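Local coordinates for protein iodotyrosine deiodinase (Thermotoga neapolitana, PDB 6TYK) that catalyses the FMN-dependent dehalogenation of halotyrosines, such as 3-iodo-L-tyrosine and 3,5-diiodo-L-tyrosine, as a homodimer of the nitroreductase family, at residues P22-E25 / D26-S30; L49-D53 / E54-G58; L119-G122 / Y123-A127. All blocks are in the same frame, centred on the assembly; numbering follows the deposited sequence.

Contact 1: residues P22-E25 / D26-S30; sequences PPLE and DLIYS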
loop_
_atom_site.group_PDB
_atom_site.type_symbol
_atom_site.label_atom_id
_atom_site.label_comp_id
_atom_site.label_asym_id
_atom_site.label_seq_id
_atom_site.Cartn_x
_atom_site.Cartn_y
_atom_site.Cartn_z
ATOM N N PRO A 22 3.810 -18.457 -16.670
ATOM C CA PRO A 22 3.165 -19.067 -15.508
ATOM C C PRO A 22 1.695 -19.309 -15.800
ATOM O O PRO A 22 1.092 -18.570 -16.583
ATOM C CB PRO A 22 3.296 -17.987 -14.428
ATOM C CG PRO A 22 4.408 -17.097 -14.881
ATOM C CD PRO A 22 4.325 -17.110 -16.376
ATOM N N PRO A 23 1.111 -20.342 -15.181
ATOM C CA PRO A 23 -0.332 -20.546 -15.341
ATOM C C PRO A 23 -1.080 -19.306 -14.881
ATOM O O PRO A 23 -0.666 -18.648 -13.921
ATOM C CB PRO A 23 -0.633 -21.707 -14.395
ATOM C CG PRO A 23 0.670 -22.418 -14.221
ATOM C CD PRO A 23 1.733 -21.356 -14.316
ATOM N N LEU A 24 -2.164 -18.986 -15.573
ATOM C CA LEU A 24 -2.977 -17.835 -15.224
ATOM C C LEU A 24 -3.390 -17.860 -13.758
ATOM O O LEU A 24 -3.416 -16.823 -13.099
ATOM C CB LEU A 24 -4.212 -17.784 -16.125
ATOM C CG LEU A 24 -5.173 -16.628 -15.865
ATOM C CD1 LEU A 24 -4.456 -15.306 -16.048
ATOM C CD2 LEU A 24 -6.392 -16.720 -16.776
ATOM N N GLU A 25 -3.697 -19.043 -13.240
ATOM C CA GLU A 25 -4.177 -19.131 -11.863
ATOM C C GLU A 25 -3.183 -18.601 -10.826
ATOM O O GLU A 25 -3.589 -18.121 -9.776
ATOM C CB GLU A 25 -4.616 -20.555 -11.508
ATOM C CG GLU A 25 -5.410 -20.636 -10.206
ATOM C CD GLU A 25 -6.532 -19.604 -10.132
ATOM O OE1 GLU A 25 -7.175 -19.339 -11.174
ATOM O OE2 GLU A 25 -6.764 -19.054 -9.031
ATOM N N ASP A 26 -1.888 -18.678 -11.119
ATOM C CA ASP A 26 -0.875 -18.147 -10.206
ATOM C C ASP A 26 -0.981 -16.629 -10.100
ATOM O O ASP A 26 -0.888 -16.054 -9.015
ATOM C CB ASP A 26 0.531 -18.556 -10.647
ATOM C CG ASP A 26 0.775 -20.037 -10.490
ATOM O OD1 ASP A 26 0.185 -20.642 -9.571
ATOM O OD2 ASP A 26 1.550 -20.597 -11.289
ATOM N N LEU A 27 -1.191 -15.980 -11.236
ATOM C CA LEU A 27 -1.402 -14.544 -11.236
ATOM C C LEU A 27 -2.726 -14.194 -10.566
ATOM O O LEU A 27 -2.795 -13.299 -9.718
ATOM C CB LEU A 27 -1.380 -14.017 -12.668
ATOM C CG LEU A 27 -1.650 -12.525 -12.829
ATOM C CD1 LEU A 27 -0.691 -11.699 -11.982
ATOM C CD2 LEU A 27 -1.561 -12.131 -14.301
ATOM N N ILE A 28 -3.783 -14.903 -10.949
ATOM C CA ILE A 28 -5.102 -14.669 -10.369
ATOM C C ILE A 28 -5.106 -14.850 -8.853
ATOM O O ILE A 28 -5.766 -14.094 -8.147
ATOM C CB ILE A 28 -6.186 -15.561 -11.012
ATOM C CG1 ILE A 28 -6.339 -15.217 -12.496
ATOM C CG2 ILE A 28 -7.516 -15.400 -10.281
ATOM C CD1 ILE A 28 -6.759 -13.789 -12.753
ATOM N N TYR A 29 -4.366 -15.841 -8.356
ATOM C CA TYR A 29 -4.209 -16.027 -6.913
ATOM C C TYR A 29 -3.779 -14.730 -6.237
ATOM O O TYR A 29 -4.318 -14.342 -5.205
ATOM C CB TYR A 29 -3.172 -17.118 -6.617
ATOM C CG TYR A 29 -2.750 -17.165 -5.164
ATOM C CD1 TYR A 29 -3.526 -17.827 -4.219
ATOM C CD2 TYR A 29 -1.578 -16.549 -4.735
ATOM C CE1 TYR A 29 -3.152 -17.872 -2.894
ATOM C CE2 TYR A 29 -1.201 -16.586 -3.411
ATOM C CZ TYR A 29 -1.991 -17.252 -2.496
ATOM O OH TYR A 29 -1.627 -17.299 -1.174
ATOM N N SER A 30 -2.799 -14.059 -6.822
ATOM C CA SER A 30 -2.260 -12.839 -6.227
ATOM C C SER A 30 -3.308 -11.737 -6.205
ATOM O O SER A 30 -3.370 -10.944 -5.265
ATOM C CB SER A 30 -0.973 -12.373 -6.939
ATOM O OG SER A 30 -1.219 -11.634 -8.136
#
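Asp26 folds back onto Pro23 where the chain enters helix 24-35, and this is the tight part of the turn. Its CG stands beside its own backbone N (chi1 -68°), which brings Asp26 OD2 close to the proline ring, 3.1 Å from Pro23 CD. Asp26 N meanwhile donates to Pro23 O at 3.1 Å from above the carbonyl plane, so Asp26 meets Pro23 through both backbone and side chain. An aspartate suits this first turn, where its charge would probably be favoured by the positive end of the helix dipole; an alanine here would probably leave the Pro23 ring without its carboxylate neighbour and the helix start without that charge. One turn on, Ile28 N bonds to Leu24 O at 2.9 Å, and the branching carbon Leu24 CG meets Ile28 CG1 at 3.8 Å. The looser side belongs to Glu25, an exposed residue whose chain bends at chi2 and lays its carboxylate across Ile28; Glu25 OE1 lies 3.9 Å from Ile28 CB, while Glu25 OE2 makes a long, weak ion pair with Lys32 NZ. Beyond the turn, Leu24 and Leu27 rest on Tyr100 of strand 100-107, Ser30 packs on helix 113-130, and Ile28 meets Val181 of the second subunit.

Contact 2: residues L49-D53 / E54-G58; sequences LIVED and EKLKG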
loop_
_atom_site.group_PDB
_atom_site.type_symbol
_atom_site.label_atom_id
_atom_site.label_comp_id
_atom_site.label_asym_id
_atom_site.label_seq_id
_atom_site.Cartn_x
_atom_site.Cartn_y
_atom_site.Cartn_z
ATOM N N LEU A 49 -5.770 -5.002 -15.187
ATOM C CA LEU A 49 -5.705 -5.247 -16.618
ATOM C C LEU A 49 -4.466 -6.087 -16.866
ATOM O O LEU A 49 -3.351 -5.666 -16.557
ATOM C CB LEU A 49 -5.609 -3.930 -17.387
ATOM C CG LEU A 49 -5.549 -4.037 -18.908
ATOM C CD1 LEU A 49 -6.840 -4.615 -19.473
ATOM C CD2 LEU A 49 -5.258 -2.680 -19.529
ATOM N N ILE A 50 -4.671 -7.292 -17.377
ATOM C CA ILE A 50 -3.581 -8.209 -17.645
ATOM C C ILE A 50 -3.194 -8.103 -19.108
ATOM O O ILE A 50 -3.961 -8.484 -19.996
ATOM C CB ILE A 50 -3.987 -9.654 -17.314
ATOM C CG1 ILE A 50 -4.474 -9.743 -15.861
ATOM C CG2 ILE A 50 -2.830 -10.612 -17.597
ATOM C CD1 ILE A 50 -5.058 -11.080 -15.506
ATOM N N VAL A 51 -2.017 -7.541 -19.358
ATOM C CA VAL A 51 -1.528 -7.396 -20.722
ATOM C C VAL A 51 -0.581 -8.534 -21.085
ATOM O O VAL A 51 0.427 -8.764 -20.411
ATOM C CB VAL A 51 -0.834 -6.040 -20.922
ATOM C CG1 VAL A 51 -0.336 -5.903 -22.356
ATOM C CG2 VAL A 51 -1.784 -4.900 -20.556
ATOM N N GLU A 52 -0.913 -9.252 -22.150
ATOM C CA GLU A 52 -0.059 -10.342 -22.607
ATOM C C GLU A 52 0.279 -10.254 -24.084
ATOM O O GLU A 52 1.248 -10.853 -24.520
ATOM C CB GLU A 52 -0.729 -11.685 -22.351
ATOM C CG GLU A 52 -0.874 -12.020 -20.884
ATOM C CD GLU A 52 -1.739 -13.231 -20.683
ATOM O OE1 GLU A 52 -1.252 -14.360 -20.907
ATOM O OE2 GLU A 52 -2.918 -13.045 -20.326
ATOM N N ASP A 53 -0.532 -9.536 -24.851
ATOM C CA ASP A 53 -0.357 -9.477 -26.298
ATOM C C ASP A 53 1.006 -8.885 -26.635
ATOM O O ASP A 53 1.362 -7.821 -26.131
ATOM C CB ASP A 53 -1.464 -8.639 -26.928
ATOM C CG ASP A 53 -1.304 -8.501 -28.421
ATOM O OD1 ASP A 53 -1.697 -9.435 -29.154
ATOM O OD2 ASP A 53 -0.782 -7.460 -28.869
ATOM N N GLU A 54 1.769 -9.574 -27.478
ATOM C CA GLU A 54 3.141 -9.146 -27.730
ATOM C C GLU A 54 3.213 -7.776 -28.395
ATOM O O GLU A 54 4.056 -6.964 -28.033
ATOM C CB GLU A 54 3.940 -10.186 -28.531
ATOM C CG GLU A 54 4.324 -11.439 -27.742
ATOM C CD GLU A 54 5.168 -11.159 -26.496
ATOM O OE1 GLU A 54 5.933 -10.167 -26.463
ATOM O OE2 GLU A 54 5.065 -11.950 -25.538
ATOM N N LYS A 55 2.336 -7.507 -29.357
ATOM C CA LYS A 55 2.334 -6.202 -30.006
ATOM C C LYS A 55 2.019 -5.097 -28.998
ATOM O O LYS A 55 2.645 -4.045 -28.994
ATOM C CB LYS A 55 1.327 -6.172 -31.158
ATOM C CG LYS A 55 1.097 -4.786 -31.729
ATOM C CD LYS A 55 -0.046 -4.784 -32.731
ATOM C CE LYS A 55 -0.250 -3.406 -33.332
ATOM N NZ LYS A 55 0.948 -2.949 -34.092
ATOM N N LEU A 56 1.038 -5.336 -28.141
ATOM C CA LEU A 56 0.663 -4.336 -27.149
ATOM C C LEU A 56 1.776 -4.118 -26.124
ATOM O O LEU A 56 2.057 -2.983 -25.750
ATOM C CB LEU A 56 -0.643 -4.726 -26.463
ATOM C CG LEU A 56 -1.140 -3.775 -25.386
ATOM C CD1 LEU A 56 -1.313 -2.378 -25.945
ATOM C CD2 LEU A 56 -2.466 -4.315 -24.861
ATOM N N LYS A 57 2.415 -5.198 -25.679
ATOM C CA LYS A 57 3.545 -5.056 -24.764
ATOM C C LYS A 57 4.620 -4.214 -25.413
ATOM O O LYS A 57 5.237 -3.387 -24.760
ATOM C CB LYS A 57 4.132 -6.418 -24.354
ATOM C CG LYS A 57 3.201 -7.243 -23.477
ATOM C CD LYS A 57 3.900 -8.405 -22.786
ATOM C CE LYS A 57 4.940 -9.057 -23.651
ATOM N NZ LYS A 57 5.416 -10.331 -23.051
ATOM N N GLY A 58 4.833 -4.427 -26.707
ATOM C CA GLY A 58 5.835 -3.671 -27.429
ATOM C C GLY A 58 5.500 -2.193 -27.474
ATOM O O GLY A 58 6.380 -1.344 -27.301
HETATM O O HOH W 1 3.178 -12.192 -22.955
HETATM O O HOH W 2 0.697 -9.501 -30.918
#
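Asp53 caps the helix that Glu54 begins, and its carboxylate reaches forward to the first turn, directly to one N-H and through water to another. With CG turned away from its own N (chi1 178°), Asp53 OD2 accepts from Leu56 N at 2.9 Å. The donor arrives on the anti side of that oxygen and close to the carboxylate plane. The other oxygen is used as well: a water lies 3.0 Å from Asp53 OD1 and accepts from Lys55 N. Aspartate suits an N-cap because its short chain places an acceptor where the first N-H groups have no carbonyl of a preceding turn. Asp53 O then receives Lys57 N at 2.9 Å, starting the regular helical bonding.

Val51 and Leu56 supply the apolar half. Both are buried, and their side chains cross at about a right angle, Val51 CG1 touching Leu56 CD2 at 3.7 Å and Lys57 CG at 3.9 Å. A branched valine fits the end of strand 46-51, and the longer leucine reaches back to it from the helix. Lys57 NZ bonds to Ala98 O and Lys96 O, while also forming a salt bridge of 3.0 Å with Glu54 OE2. Leu49 and Ile50 pair in parallel with a strand of the second subunit, whose Asn184 takes the N-H groups of Glu52 and Asp53. The chemistry thus implies a strand-to-helix turn fixed by an acceptor at the helix start, where the negative Asp53 would probably be stabilised by the helix dipole, and packed with hydrocarbon on its buried side.

Contact 3: residues L119-G122 / Y123-A127; sequences LAVG and YLLLA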
loop_
_atom_site.group_PDB
_atom_site.type_symbol
_atom_site.label_atom_id
_atom_site.label_comp_id
_atom_site.label_asym_id
_atom_site.label_seq_id
_atom_site.Cartn_x
_atom_site.Cartn_y
_atom_site.Cartn_z
ATOM N N LEU A 119 -1.979 -0.040 -0.826
ATOM C CA LEU A 119 -2.028 -1.008 0.263
ATOM C C LEU A 119 -2.246 -2.417 -0.313
ATOM O O LEU A 119 -1.532 -3.366 0.025
ATOM C CB LEU A 119 -3.152 -0.616 1.204
ATOM C CG LEU A 119 -3.238 -1.311 2.552
ATOM C CD1 LEU A 119 -4.102 -0.476 3.475
ATOM C CD2 LEU A 119 -3.819 -2.695 2.404
ATOM N N ALA A 120 -3.227 -2.545 -1.207
ATOM C CA ALA A 120 -3.518 -3.818 -1.859
ATOM C C ALA A 120 -2.326 -4.308 -2.682
ATOM O O ALA A 120 -2.090 -5.508 -2.766
ATOM C CB ALA A 120 -4.752 -3.690 -2.738
ATOM N N VAL A 121 -1.571 -3.390 -3.283
ATOM C CA VAL A 121 -0.369 -3.781 -4.011
ATOM C C VAL A 121 0.649 -4.458 -3.077
ATOM O O VAL A 121 1.322 -5.414 -3.461
ATOM C CB VAL A 121 0.257 -2.593 -4.765
ATOM C CG1 VAL A 121 1.663 -2.959 -5.270
ATOM C CG2 VAL A 121 -0.631 -2.155 -5.912
ATOM N N GLY A 122 0.724 -3.995 -1.838
ATOM C CA GLY A 122 1.558 -4.660 -0.847
ATOM C C GLY A 122 1.153 -6.110 -0.650
ATOM O O GLY A 122 2.005 -6.994 -0.658
ATOM N N TYR A 123 -0.152 -6.359 -0.500
ATOM C CA TYR A 123 -0.651 -7.729 -0.420
ATOM C C TYR A 123 -0.238 -8.498 -1.669
ATOM O O TYR A 123 0.234 -9.630 -1.602
ATOM C CB TYR A 123 -2.176 -7.750 -0.359
ATOM C CG TYR A 123 -2.827 -7.510 0.987
ATOM C CD1 TYR A 123 -2.328 -6.584 1.893
ATOM C CD2 TYR A 123 -3.986 -8.197 1.323
ATOM C CE1 TYR A 123 -2.955 -6.364 3.106
ATOM C CE2 TYR A 123 -4.629 -7.984 2.532
ATOM C CZ TYR A 123 -4.105 -7.072 3.420
ATOM O OH TYR A 123 -4.724 -6.850 4.625
ATOM N N LEU A 124 -0.463 -7.875 -2.818
ATOM C CA LEU A 124 -0.235 -8.502 -4.114
ATOM C C LEU A 124 1.206 -8.977 -4.267
ATOM O O LEU A 124 1.462 -10.104 -4.697
ATOM C CB LEU A 124 -0.602 -7.511 -5.220
ATOM C CG LEU A 124 -0.971 -8.046 -6.597
ATOM C CD1 LEU A 124 -1.699 -6.960 -7.382
ATOM C CD2 LEU A 124 0.262 -8.515 -7.335
ATOM N N LEU A 125 2.152 -8.125 -3.903
ATOM C CA LEU A 125 3.562 -8.481 -4.047
ATOM C C LEU A 125 3.950 -9.659 -3.163
ATOM O O LEU A 125 4.738 -10.512 -3.572
ATOM C CB LEU A 125 4.460 -7.291 -3.731
ATOM C CG LEU A 125 4.283 -6.075 -4.639
ATOM C CD1 LEU A 125 5.313 -5.011 -4.269
ATOM C CD2 LEU A 125 4.413 -6.457 -6.105
ATOM N N LEU A 126 3.422 -9.697 -1.944
ATOM C CA LEU A 126 3.676 -10.841 -1.075
ATOM C C LEU A 126 3.088 -12.124 -1.652
ATOM O O LEU A 126 3.706 -13.186 -1.580
ATOM C CB LEU A 126 3.147 -10.574 0.334
ATOM C CG LEU A 126 3.933 -9.501 1.082
ATOM C CD1 LEU A 126 3.194 -9.061 2.340
ATOM C CD2 LEU A 126 5.323 -10.001 1.410
ATOM N N ALA A 127 1.899 -12.027 -2.245
ATOM C CA ALA A 127 1.262 -13.192 -2.858
ATOM C C ALA A 127 2.066 -13.710 -4.046
ATOM O O ALA A 127 2.220 -14.922 -4.225
ATOM C CB ALA A 127 -0.181 -12.874 -3.276
#
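Tyr123 lies alongside Leu119, one turn back on helix 113-130, both side chains pointing the same way. At the root of the tyrosine, Tyr123 CB sits 3.3 Å from Ala120 O, a close approach imposed by the helical backbone. With CG beside the backbone N (chi1 -82°), the ring swings back toward the preceding turn. The CD1-CE1 side of the ring is the part nearest Leu119, which approaches it obliquely: Tyr123 CD1 comes 3.8 Å from Leu119 O, and farther out Tyr123 CE1 meets the methyl Leu119 CD2, also at 3.8 Å. The backbone carbon of Gly122 lies at the ring edge, near its plane. Beyond this turn the tyrosine also packs on Ala37 and Pro38, the latter a residue of the FMN site, and on Gly122 of the second subunit. Glycine probably suits that place because, having no side chain, it lets an aromatic residue of the partner come against bare helix.

A second, smaller pairing repeats the one-turn spacing: the side chains of Val121 and Leu125 lie side by side, Val121 CG1 4.1 Å from Leu125 CG. The backbone bonds beneath are uneven. Leu124 N to Ala120 O and Leu125 N to Val121 O are both 2.9 Å, whereas Tyr123 N to Leu119 O and Leu126 N to Gly122 O are weak at 3.3 Å. Every touching residue is buried, which suits the alanine, glycine, valine and leucines that make up most of the turn. The side chain of Leu119 comes to about 4 Å from a bound FMN at the nearest atoms. Leu125 packs on Pro38 and Leu126 on Tyr123, both of the second subunit. Within its own subunit, Leu124 rests on Leu31 of helix 24-35 and Phe48 of strand 46-51, Ala127 on Val33, and Ala120 on Trp46.

The three contacts follow in series along the chain, all within the nitroreductase fold. Contact 1 opens helix 24-35, contact 2 joins strand 46-51, where the sheet continues into the second subunit, to helix 54-74, and contact 3 lies inside helix 113-130. Helix 24-35 connects them: Leu27 CD2 meets Ile50 CG2 at 3.8 Å, and Ser30 CA meets Ala127 CB at 3.6 Å. The centre of contact 1 is about 16 Å from that of contact 2 and 14 Å from that of contact 3, whereas contacts 2 and 3 do not touch, their centres about 22 Å apart. Each reaches the second subunit, so both the helix packing and the strand-to-helix turn are tied to the dimer, with contact 3 beside a bound FMN.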